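Local coordinates for protein phospholethanolamine N-methyltransferase 2 (Haemonchus contortus, PDB 4KRI) that probably catalyses the S-adenosylmethionine-dependent methylation of phosphomonomethylethanolamine on the way to phosphocholine, at residues L211-R216 with Y292-D297; E75-S80 with A116-Y121; H15-G20 with D97-L102. All coordinates share one frame; numbering follows the deposited sequence.

How the interactions relate
The three contacts illustrate how helices pack on strands (interactions 1 and 3) and a loop packs on a helix (interaction 2) in a two-part methyltransferase. Interaction 1 belongs to the part that holds both ligands: its strand ends at Arg296, whose main-chain O accepts a hydrogen bond from S-adenosylhomocysteine, and Asp297, which lines both ligand pockets. Interactions 2 and 3 lie in the N-terminal part, across the centre of the chain from interaction 1, their centres 36 Å and 33 Å from its own. They are neighbours, with centres 21 Å apart and nearest atoms about 6 Å apart. Strand 98-105 of interaction 3 is followed in the chain by helix 114-124 of interaction 2, and the segments of the two contacts alternate along the sequence.

Interaction 1 of 3, residues L211-R216 with Y292-D297. With SAH (S-adenosyl-L-homocysteine), chain D.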
loop_
_atom_site.group_PDB
_atom_site.type_symbol
_atom_site.label_atom_id
_atom_site.label_comp_id
_atom_site.label_asym_id
_atom_site.label_seq_id
_atom_site.Cartn_x
_atom_site.Cartn_y
_atom_site.Cartn_z
ATOM N N LEU A 211 11.869 3.989 -16.814
ATOM C CA LEU A 211 12.429 2.917 -17.632
ATOM C C LEU A 211 13.949 2.885 -17.498
ATOM O O LEU A 211 14.556 1.817 -17.427
ATOM C CB LEU A 211 12.038 3.085 -19.102
ATOM C CG LEU A 211 12.523 1.985 -20.044
ATOM C CD1 LEU A 211 11.852 0.659 -19.688
ATOM C CD2 LEU A 211 12.242 2.353 -21.490
ATOM N N ALA A 212 14.560 4.063 -17.464
ATOM C CA ALA A 212 16.008 4.159 -17.311
ATOM C C ALA A 212 16.439 3.572 -15.965
ATOM O O ALA A 212 17.451 2.883 -15.880
ATOM C CB ALA A 212 16.460 5.609 -17.448
ATOM N N ILE A 213 15.652 3.828 -14.920
ATOM C CA ILE A 213 15.948 3.278 -13.595
ATOM C C ILE A 213 15.791 1.755 -13.568
ATOM O O ILE A 213 16.644 1.049 -13.023
ATOM C CB ILE A 213 15.063 3.936 -12.521
ATOM C CG1 ILE A 213 15.359 5.433 -12.493
ATOM C CG2 ILE A 213 15.296 3.321 -11.149
ATOM C CD1 ILE A 213 14.675 6.159 -11.404
ATOM N N LEU A 214 14.720 1.241 -14.167
ATOM C CA LEU A 214 14.502 -0.209 -14.196
ATOM C C LEU A 214 15.650 -0.954 -14.863
ATOM O O LEU A 214 15.997 -2.070 -14.466
ATOM C CB LEU A 214 13.205 -0.548 -14.928
ATOM C CG LEU A 214 11.946 -0.278 -14.114
ATOM C CD1 LEU A 214 10.698 -0.568 -14.961
ATOM C CD2 LEU A 214 11.945 -1.122 -12.842
ATOM N N LYS A 215 16.240 -0.343 -15.877
ATOM C CA LYS A 215 17.349 -0.971 -16.579
ATOM C C LYS A 215 18.590 -1.139 -15.702
ATOM O O LYS A 215 19.442 -1.975 -15.983
ATOM C CB LYS A 215 17.690 -0.182 -17.849
ATOM C CG LYS A 215 16.696 -0.455 -18.983
ATOM C CD LYS A 215 16.967 0.429 -20.201
ATOM C CE LYS A 215 15.899 0.217 -21.276
ATOM N NZ LYS A 215 16.089 1.128 -22.446
ATOM N N ARG A 216 18.685 -0.354 -14.638
ATOM C CA ARG A 216 19.842 -0.450 -13.754
ATOM C C ARG A 216 19.797 -1.666 -12.827
ATOM O O ARG A 216 20.741 -1.914 -12.069
ATOM C CB ARG A 216 20.026 0.857 -12.991
ATOM C CG ARG A 216 20.217 2.017 -13.956
ATOM C CD ARG A 216 20.598 3.277 -13.267
ATOM N NE ARG A 216 21.827 3.124 -12.500
ATOM C CZ ARG A 216 22.459 4.144 -11.929
ATOM N NH1 ARG A 216 21.973 5.366 -12.063
ATOM N NH2 ARG A 216 23.567 3.940 -11.235
ATOM N N TYR A 292 13.213 -9.415 -7.140
ATOM C CA TYR A 292 13.549 -7.999 -7.095
ATOM C C TYR A 292 12.658 -7.290 -6.116
ATOM O O TYR A 292 11.488 -7.626 -5.972
ATOM C CB TYR A 292 13.334 -7.337 -8.478
ATOM C CG TYR A 292 14.063 -8.060 -9.566
ATOM C CD1 TYR A 292 15.441 -7.924 -9.705
ATOM C CD2 TYR A 292 13.386 -8.891 -10.447
ATOM C CE1 TYR A 292 16.124 -8.605 -10.697
ATOM C CE2 TYR A 292 14.062 -9.582 -11.444
ATOM C CZ TYR A 292 15.427 -9.430 -11.560
ATOM O OH TYR A 292 16.105 -10.116 -12.542
ATOM N N VAL A 293 13.216 -6.296 -5.443
ATOM C CA VAL A 293 12.415 -5.364 -4.682
ATOM C C VAL A 293 12.782 -3.994 -5.216
ATOM O O VAL A 293 13.960 -3.636 -5.306
ATOM C CB VAL A 293 12.722 -5.450 -3.174
ATOM C CG1 VAL A 293 12.061 -4.292 -2.435
ATOM C CG2 VAL A 293 12.216 -6.779 -2.614
ATOM N N PHE A 294 11.770 -3.242 -5.609
ATOM C CA PHE A 294 11.972 -1.951 -6.243
ATOM C C PHE A 294 11.224 -0.918 -5.434
ATOM O O PHE A 294 10.077 -1.146 -5.056
ATOM C CB PHE A 294 11.374 -2.017 -7.655
ATOM C CG PHE A 294 11.527 -0.741 -8.449
ATOM C CD1 PHE A 294 12.782 -0.215 -8.711
ATOM C CD2 PHE A 294 10.412 -0.093 -8.967
ATOM C CE1 PHE A 294 12.926 0.949 -9.462
ATOM C CE2 PHE A 294 10.544 1.076 -9.719
ATOM C CZ PHE A 294 11.803 1.591 -9.976
ATOM N N SER A 295 11.833 0.233 -5.176
ATOM C CA SER A 295 11.091 1.290 -4.507
ATOM C C SER A 295 11.471 2.608 -5.114
ATOM O O SER A 295 12.625 3.011 -5.057
ATOM C CB SER A 295 11.351 1.300 -3.006
ATOM O OG SER A 295 10.547 2.307 -2.406
ATOM N N ARG A 296 10.499 3.282 -5.713
ATOM C CA ARG A 296 10.803 4.501 -6.455
ATOM C C ARG A 296 10.254 5.745 -5.754
ATOM O O ARG A 296 9.042 5.995 -5.780
ATOM C CB ARG A 296 10.214 4.347 -7.857
ATOM C CG ARG A 296 10.474 5.505 -8.769
ATOM C CD ARG A 296 11.891 5.524 -9.316
ATOM N NE ARG A 296 12.183 6.920 -9.602
ATOM C CZ ARG A 296 11.758 7.542 -10.694
ATOM N NH1 ARG A 296 11.096 6.856 -11.621
ATOM N NH2 ARG A 296 12.007 8.829 -10.869
ATOM N N ASP A 297 11.149 6.475 -5.089
ATOM C CA ASP A 297 10.847 7.758 -4.472
ATOM C C ASP A 297 9.753 7.654 -3.413
ATOM O O ASP A 297 8.864 8.503 -3.314
ATOM C CB ASP A 297 10.549 8.796 -5.565
ATOM C CG ASP A 297 11.717 8.950 -6.523
ATOM O OD1 ASP A 297 12.880 8.845 -6.061
ATOM O OD2 ASP A 297 11.495 9.130 -7.733
HETATM N N SAH D . 6.532 4.561 -6.899
HETATM C CA SAH D . 5.434 5.397 -7.449
HETATM C CB SAH D . 4.804 6.280 -6.301
HETATM C CG SAH D . 5.673 7.377 -5.697
HETATM S SD SAH D . 4.828 8.271 -4.353
HETATM C C SAH D . 5.874 6.161 -8.635
HETATM O O SAH D . 6.995 5.995 -9.095
HETATM O OXT SAH D . 5.044 6.780 -9.282
HETATM C "C5'" SAH D . 5.284 7.486 -2.796
HETATM C "C4'" SAH D . 4.387 6.483 -2.334
HETATM O "O4'" SAH D . 4.998 5.801 -1.207
HETATM C "C3'" SAH D . 3.151 7.095 -1.795
HETATM O "O3'" SAH D . 2.050 6.605 -2.530
HETATM C "C2'" SAH D . 3.067 6.664 -0.399
HETATM O "O2'" SAH D . 1.749 6.387 0.011
HETATM C "C1'" SAH D . 3.933 5.447 -0.383
HETATM N N9 SAH D . 4.383 5.061 0.999
HETATM C C8 SAH D . 5.020 5.845 1.899
HETATM N N7 SAH D . 5.305 5.101 2.973
HETATM C C5 SAH D . 4.871 3.842 2.755
HETATM C C6 SAH D . 4.902 2.671 3.523
HETATM N N6 SAH D . 5.455 2.651 4.784
HETATM N N1 SAH D . 4.363 1.553 2.989
HETATM C C2 SAH D . 3.819 1.551 1.767
HETATM N N3 SAH D . 3.781 2.657 1.004
HETATM C C4 SAH D . 4.284 3.813 1.477
#
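Ile213 and Leu214 meet Phe294 and Arg296 where helix 206-215 packs on the sheet of a class I, Rossmann-like methyltransferase domain. Between the short segments 211-215 and 292-296 the N-to-C directions differ by 147° and the axes approach to 10.8 Å, and side chains from both fill the gap. Phe294 stands up from the strand with CG anti to its backbone N, and its ring receives the two helix residues in different ways. Leu214 CD2 comes down over the face in a CH-pi contact, 4.0 Å from the ring centroid and only 10° off the normal. Ile213 CG2 instead lies at the ring's edge, near its plane, 3.8 Å from Phe294 CE1. One methyl thus caps one face of the ring while the other flanks its edge, and both side chains cross Phe294 at about a right angle.

The other branch of Ile213 reaches further along the strand. Its CD1 sits over one face of the Arg296 guanidinium, displaced toward the rim and packed tightly, 3.2 Å from Arg296 NE. Arg296 is bent at chi2 (77°), and polar partners hold its flat group in this buried setting: NE pairs with Asp297 OD2 at 3.0 Å, NH2 bonds to Pro204 O, and NH1 bonds to Asn210 OD1. Three nitrogens engaged in this way should restrict rotation of the guanidinium, with one face turned to the isoleucine methyl.

The strand end thereby joins apolar packing to the cofactor site. Asp297 OD1 bonds to Trp424 and Thr325, and the residue itself belongs to both ligand pockets. The main chain of Arg296 serves the ligand: the amino N of S-adenosylhomocysteine donates a 3.1 Å hydrogen bond to Arg296 O.

Interaction 2 of 3, residues E75-S80 with A116-Y121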
loop_
_atom_site.group_PDB
_atom_site.type_symbol
_atom_site.label_atom_id
_atom_site.label_comp_id
_atom_site.label_asym_id
_atom_site.label_seq_id
_atom_site.Cartn_x
_atom_site.Cartn_y
_atom_site.Cartn_z
ATOM N N GLU A 75 -25.827 -5.697 1.157
ATOM C CA GLU A 75 -26.729 -4.648 1.617
ATOM C C GLU A 75 -25.995 -3.564 2.394
ATOM O O GLU A 75 -26.224 -2.372 2.179
ATOM C CB GLU A 75 -27.827 -5.235 2.501
ATOM C CG GLU A 75 -28.976 -5.868 1.747
ATOM C CD GLU A 75 -30.162 -6.107 2.649
ATOM O OE1 GLU A 75 -29.966 -6.134 3.884
ATOM O OE2 GLU A 75 -31.289 -6.254 2.131
ATOM N N GLU A 76 -25.116 -3.986 3.300
ATOM C CA GLU A 76 -24.408 -3.060 4.188
ATOM C C GLU A 76 -23.549 -2.032 3.464
ATOM O O GLU A 76 -23.468 -0.878 3.887
ATOM C CB GLU A 76 -23.538 -3.831 5.188
ATOM C CG GLU A 76 -24.305 -4.507 6.323
ATOM C CD GLU A 76 -25.172 -5.680 5.865
ATOM O OE1 GLU A 76 -25.001 -6.167 4.724
ATOM O OE2 GLU A 76 -26.034 -6.124 6.655
ATOM N N ILE A 77 -22.897 -2.435 2.379
ATOM C CA ILE A 77 -22.003 -1.498 1.694
ATOM C C ILE A 77 -22.769 -0.391 0.962
ATOM O O ILE A 77 -22.171 0.563 0.469
ATOM C CB ILE A 77 -21.009 -2.208 0.739
ATOM C CG1 ILE A 77 -21.748 -2.883 -0.415
ATOM C CG2 ILE A 77 -20.156 -3.223 1.507
ATOM C CD1 ILE A 77 -20.822 -3.420 -1.495
ATOM N N ASN A 78 -24.092 -0.512 0.908
ATOM C CA ASN A 78 -24.928 0.509 0.278
ATOM C C ASN A 78 -25.826 1.248 1.275
ATOM O O ASN A 78 -26.671 2.058 0.881
ATOM C CB ASN A 78 -25.791 -0.116 -0.827
ATOM C CG ASN A 78 -24.961 -0.772 -1.924
ATOM O OD1 ASN A 78 -23.974 -0.207 -2.403
ATOM N ND2 ASN A 78 -25.360 -1.974 -2.323
ATOM N N ASP A 79 -25.641 0.967 2.564
ATOM C CA ASP A 79 -26.526 1.488 3.609
ATOM C C ASP A 79 -25.750 1.634 4.918
ATOM O O ASP A 79 -25.453 0.640 5.576
ATOM C CB ASP A 79 -27.713 0.535 3.800
ATOM C CG ASP A 79 -28.755 1.062 4.776
ATOM O OD1 ASP A 79 -28.497 2.056 5.489
ATOM O OD2 ASP A 79 -29.848 0.459 4.836
ATOM N N SER A 80 -25.444 2.869 5.302
ATOM C CA SER A 80 -24.563 3.107 6.446
ATOM C C SER A 80 -25.168 2.650 7.772
ATOM O O SER A 80 -24.447 2.209 8.665
ATOM C CB SER A 80 -24.137 4.576 6.523
ATOM O OG SER A 80 -25.237 5.415 6.821
ATOM N N ALA A 116 -11.638 2.444 -0.781
ATOM C CA ALA A 116 -10.998 3.437 0.082
ATOM C C ALA A 116 -11.965 3.992 1.121
ATOM O O ALA A 116 -11.608 4.162 2.284
ATOM C CB ALA A 116 -10.397 4.567 -0.751
ATOM N N MET A 117 -13.194 4.272 0.699
ATOM C CA MET A 117 -14.191 4.828 1.609
ATOM C C MET A 117 -14.593 3.824 2.681
ATOM O O MET A 117 -14.801 4.191 3.836
ATOM C CB MET A 117 -15.430 5.292 0.832
ATOM C CG MET A 117 -15.118 6.263 -0.293
ATOM S SD MET A 117 -16.571 7.189 -0.850
ATOM C CE MET A 117 -17.903 6.044 -0.479
ATOM N N LEU A 118 -14.697 2.554 2.303
ATOM C CA LEU A 118 -14.993 1.511 3.277
ATOM C C LEU A 118 -13.854 1.386 4.285
ATOM O O LEU A 118 -14.091 1.292 5.499
ATOM C CB LEU A 118 -15.240 0.178 2.572
ATOM C CG LEU A 118 -16.626 0.016 1.957
ATOM C CD1 LEU A 118 -16.684 -1.306 1.222
ATOM C CD2 LEU A 118 -17.693 0.065 3.050
ATOM N N THR A 119 -12.618 1.417 3.791
ATOM C CA THR A 119 -11.458 1.299 4.668
ATOM C C THR A 119 -11.448 2.427 5.688
ATOM O O THR A 119 -11.230 2.196 6.886
ATOM C CB THR A 119 -10.153 1.297 3.857
ATOM O OG1 THR A 119 -10.226 0.254 2.876
ATOM C CG2 THR A 119 -8.952 1.053 4.761
ATOM N N ASP A 120 -11.713 3.647 5.231
ATOM C CA ASP A 120 -11.765 4.781 6.149
ATOM C C ASP A 120 -12.903 4.620 7.153
ATOM O O ASP A 120 -12.751 4.934 8.331
ATOM C CB ASP A 120 -11.924 6.098 5.381
ATOM C CG ASP A 120 -10.641 6.539 4.698
ATOM O OD1 ASP A 120 -9.550 6.066 5.092
ATOM O OD2 ASP A 120 -10.725 7.375 3.769
ATOM N N TYR A 121 -14.039 4.116 6.687
ATOM C CA TYR A 121 -15.201 3.942 7.549
ATOM C C TYR A 121 -14.896 2.964 8.687
ATOM O O TYR A 121 -15.232 3.218 9.845
ATOM C CB TYR A 121 -16.383 3.431 6.730
ATOM C CG TYR A 121 -17.737 3.740 7.328
ATOM C CD1 TYR A 121 -18.432 4.881 6.956
ATOM C CD2 TYR A 121 -18.324 2.887 8.252
ATOM C CE1 TYR A 121 -19.670 5.169 7.488
ATOM C CE2 TYR A 121 -19.564 3.171 8.798
ATOM C CZ TYR A 121 -20.231 4.314 8.410
ATOM O OH TYR A 121 -21.470 4.612 8.937
#
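Ile77 meets Leu118 where a short 3-10 turn, lying between strand 64-70 and helix 80-93, faces helix 114-124 in the N-terminal part of the enzyme, whose parallel strands alternating with helices resemble a Rossmann-like fold. The inner, better-packed half of the contact is purely apolar. Ile77 CG2 lies 4.0 Å from Leu118 CD1, and the two side chains cross obliquely, each offering a single methyl. Leu118 CG is anti to its carbonyl carbon, and from there CD1 extends toward the turn. Leu106 lies against both residues and Val109 against Ile77, so this pair is part of a larger apolar cluster. The turn has a polar tie here as well, since Ile77 O accepts a hydrogen bond from Lys114 NZ at the start of the same helix.

Toward solvent the contact thins out. Ser80 is exposed, and it meets the partly exposed Tyr121 through its CB, which is 3.6 Å from Tyr121 OH; no hydrogen bond joins the two segments. With CG anti to the backbone N (chi1 -156°), Tyr121 reaches the first turns of helix 80-93, whose Leu83 and Ile87 also touch it. Asp79 occupies the N-cap position of that helix, its OD1 making a weak hydrogen bond to Glu81 N. The phenol oxygen finds its polar partner one turn further on, in a hydrogen bond between Tyr121 OH and Asp84 OD1.

Interaction 3 of 3, residues H15-G20 with D97-L102; sequences HHVIKG and DGVLIL
Val17 and Val99 make the closest approach of helix 5-18 to strand 98-105 in these segments, with Val17 CG1 lying 3.7 Å from Val99 CG2. The two side chains lie alongside one another, pointing opposite ways. Val17 has CG1 anti to its backbone N, whereas the branch that Val99 presents, CG2, is the one anti to its carbonyl carbon. That single Val99 methyl also receives Ile18, whose CG2 approaches to 4.0 Å from Val99 CG2 on an oblique path. Two helix residues therefore share one strand methyl, and no hydrogen bond crosses between the segments.

In the fold, this is the C-terminal end of the first helix lying over the sheet of the N-terminal part, where strand 98-105 pairs in parallel with strand 64-70 and antiparallel with strand 156-166. Thr160 and Met162 of the latter strand also touch Val17, while Leu14, one turn earlier in the helix, touches Val99.

Just beyond the valine pair the helix ends, and Lys19 leaves it with a positive phi of 62°. Side chains bind this corner to the last helical turn in two places. His15 ND1 donates to Lys19 O at 2.8 Å, in a nearly straight bond (164° at the hydrogen), with the oxygen close to the imidazole plane. The lysine side chain doubles back, kinked at chi2 and again at chi4 (-83°), which brings Lys19 NZ to within 2.6 Å of His16 O. The ammonium also has a long, weak ion pair with Glu284 OE1, and nearby the ring of His16 packs edge-to-face with that of Tyr283.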
loop_
_atom_site.group_PDB
_atom_site.type_symbol
_atom_site.label_atom_id
_atom_site.label_comp_id
_atom_site.label_asym_id
_atom_site.label_seq_id
_atom_site.Cartn_x
_atom_site.Cartn_y
_atom_site.Cartn_z
ATOM N N HIS A 15 -3.540 -15.783 9.156
ATOM C CA HIS A 15 -2.213 -16.145 9.661
ATOM C C HIS A 15 -1.128 -15.077 9.493
ATOM O O HIS A 15 -0.080 -15.166 10.128
ATOM C CB HIS A 15 -1.780 -17.504 9.113
ATOM C CG HIS A 15 -2.502 -18.642 9.763
ATOM N ND1 HIS A 15 -2.131 -19.152 10.990
ATOM C CD2 HIS A 15 -3.613 -19.329 9.391
ATOM C CE1 HIS A 15 -2.968 -20.119 11.333
ATOM N NE2 HIS A 15 -3.871 -20.248 10.379
ATOM N N HIS A 16 -1.375 -14.051 8.683
ATOM C CA HIS A 16 -0.456 -12.909 8.660
ATOM C C HIS A 16 -0.395 -12.243 10.029
ATOM O O HIS A 16 0.652 -11.714 10.434
ATOM C CB HIS A 16 -0.879 -11.872 7.627
ATOM C CG HIS A 16 -0.744 -12.342 6.217
ATOM N ND1 HIS A 16 -1.469 -11.799 5.177
ATOM C CD2 HIS A 16 0.032 -13.310 5.671
ATOM C CE1 HIS A 16 -1.144 -12.413 4.054
ATOM N NE2 HIS A 16 -0.233 -13.330 4.323
ATOM N N VAL A 17 -1.533 -12.244 10.721
ATOM C CA VAL A 17 -1.645 -11.617 12.029
ATOM C C VAL A 17 -1.345 -12.594 13.157
ATOM O O VAL A 17 -0.569 -12.275 14.062
ATOM C CB VAL A 17 -3.045 -11.027 12.257
ATOM C CG1 VAL A 17 -3.097 -10.293 13.588
ATOM C CG2 VAL A 17 -3.401 -10.097 11.133
ATOM N N ILE A 18 -1.943 -13.781 13.118
ATOM C CA ILE A 18 -1.795 -14.710 14.243
ATOM C C ILE A 18 -0.618 -15.683 14.102
ATOM O O ILE A 18 -0.323 -16.444 15.028
ATOM C CB ILE A 18 -3.106 -15.465 14.579
ATOM C CG1 ILE A 18 -3.455 -16.460 13.475
ATOM C CG2 ILE A 18 -4.244 -14.474 14.787
ATOM C CD1 ILE A 18 -4.634 -17.382 13.824
ATOM N N LYS A 19 0.053 -15.639 12.955
ATOM C CA LYS A 19 1.292 -16.394 12.763
ATOM C C LYS A 19 1.091 -17.909 12.890
ATOM O O LYS A 19 0.296 -18.493 12.158
ATOM C CB LYS A 19 2.375 -15.902 13.732
ATOM C CG LYS A 19 2.644 -14.405 13.640
ATOM C CD LYS A 19 3.562 -14.082 12.482
ATOM C CE LYS A 19 3.931 -12.601 12.456
ATOM N NZ LYS A 19 2.885 -11.775 11.792
ATOM N N GLY A 20 1.816 -18.540 13.807
ATOM C CA GLY A 20 1.737 -19.989 13.945
ATOM C C GLY A 20 0.594 -20.472 14.821
ATOM O O GLY A 20 0.398 -21.679 14.968
ATOM N N ASP A 97 -7.917 -7.815 20.461
ATOM C CA ASP A 97 -6.862 -8.388 19.600
ATOM C C ASP A 97 -7.383 -9.449 18.634
ATOM O O ASP A 97 -6.607 -10.021 17.870
ATOM C CB ASP A 97 -5.682 -8.955 20.396
ATOM C CG ASP A 97 -5.044 -7.936 21.304
ATOM O OD1 ASP A 97 -4.954 -6.755 20.908
ATOM O OD2 ASP A 97 -4.636 -8.325 22.418
ATOM N N GLY A 98 -8.687 -9.697 18.656
ATOM C CA GLY A 98 -9.297 -10.630 17.721
ATOM C C GLY A 98 -9.246 -10.074 16.308
ATOM O O GLY A 98 -9.203 -8.859 16.114
ATOM N N VAL A 99 -9.237 -10.959 15.316
ATOM C CA VAL A 99 -9.003 -10.540 13.945
ATOM C C VAL A 99 -10.285 -10.664 13.130
ATOM O O VAL A 99 -10.980 -11.671 13.217
ATOM C CB VAL A 99 -7.919 -11.417 13.294
ATOM C CG1 VAL A 99 -7.710 -11.014 11.834
ATOM C CG2 VAL A 99 -6.617 -11.301 14.078
ATOM N N LEU A 100 -10.603 -9.626 12.358
ATOM C CA LEU A 100 -11.684 -9.696 11.376
ATOM C C LEU A 100 -11.083 -9.832 10.000
ATOM O O LEU A 100 -10.288 -8.995 9.587
ATOM C CB LEU A 100 -12.555 -8.432 11.418
ATOM C CG LEU A 100 -13.563 -8.235 10.278
ATOM C CD1 LEU A 100 -14.610 -9.357 10.236
ATOM C CD2 LEU A 100 -14.252 -6.888 10.427
ATOM N N ILE A 101 -11.460 -10.893 9.292
ATOM C CA ILE A 101 -11.109 -11.055 7.888
ATOM C C ILE A 101 -12.402 -10.872 7.109
ATOM O O ILE A 101 -13.337 -11.658 7.252
ATOM C CB ILE A 101 -10.543 -12.464 7.608
ATOM C CG1 ILE A 101 -9.292 -12.736 8.461
ATOM C CG2 ILE A 101 -10.227 -12.625 6.122
ATOM C CD1 ILE A 101 -8.132 -11.719 8.243
ATOM N N LEU A 102 -12.476 -9.816 6.306
ATOM C CA LEU A 102 -13.709 -9.479 5.629
ATOM C C LEU A 102 -13.482 -9.501 4.127
ATOM O O LEU A 102 -12.662 -8.752 3.607
ATOM C CB LEU A 102 -14.198 -8.091 6.068
ATOM C CG LEU A 102 -15.303 -7.470 5.202
ATOM C CD1 LEU A 102 -16.599 -8.185 5.408
ATOM C CD2 LEU A 102 -15.460 -5.986 5.509
#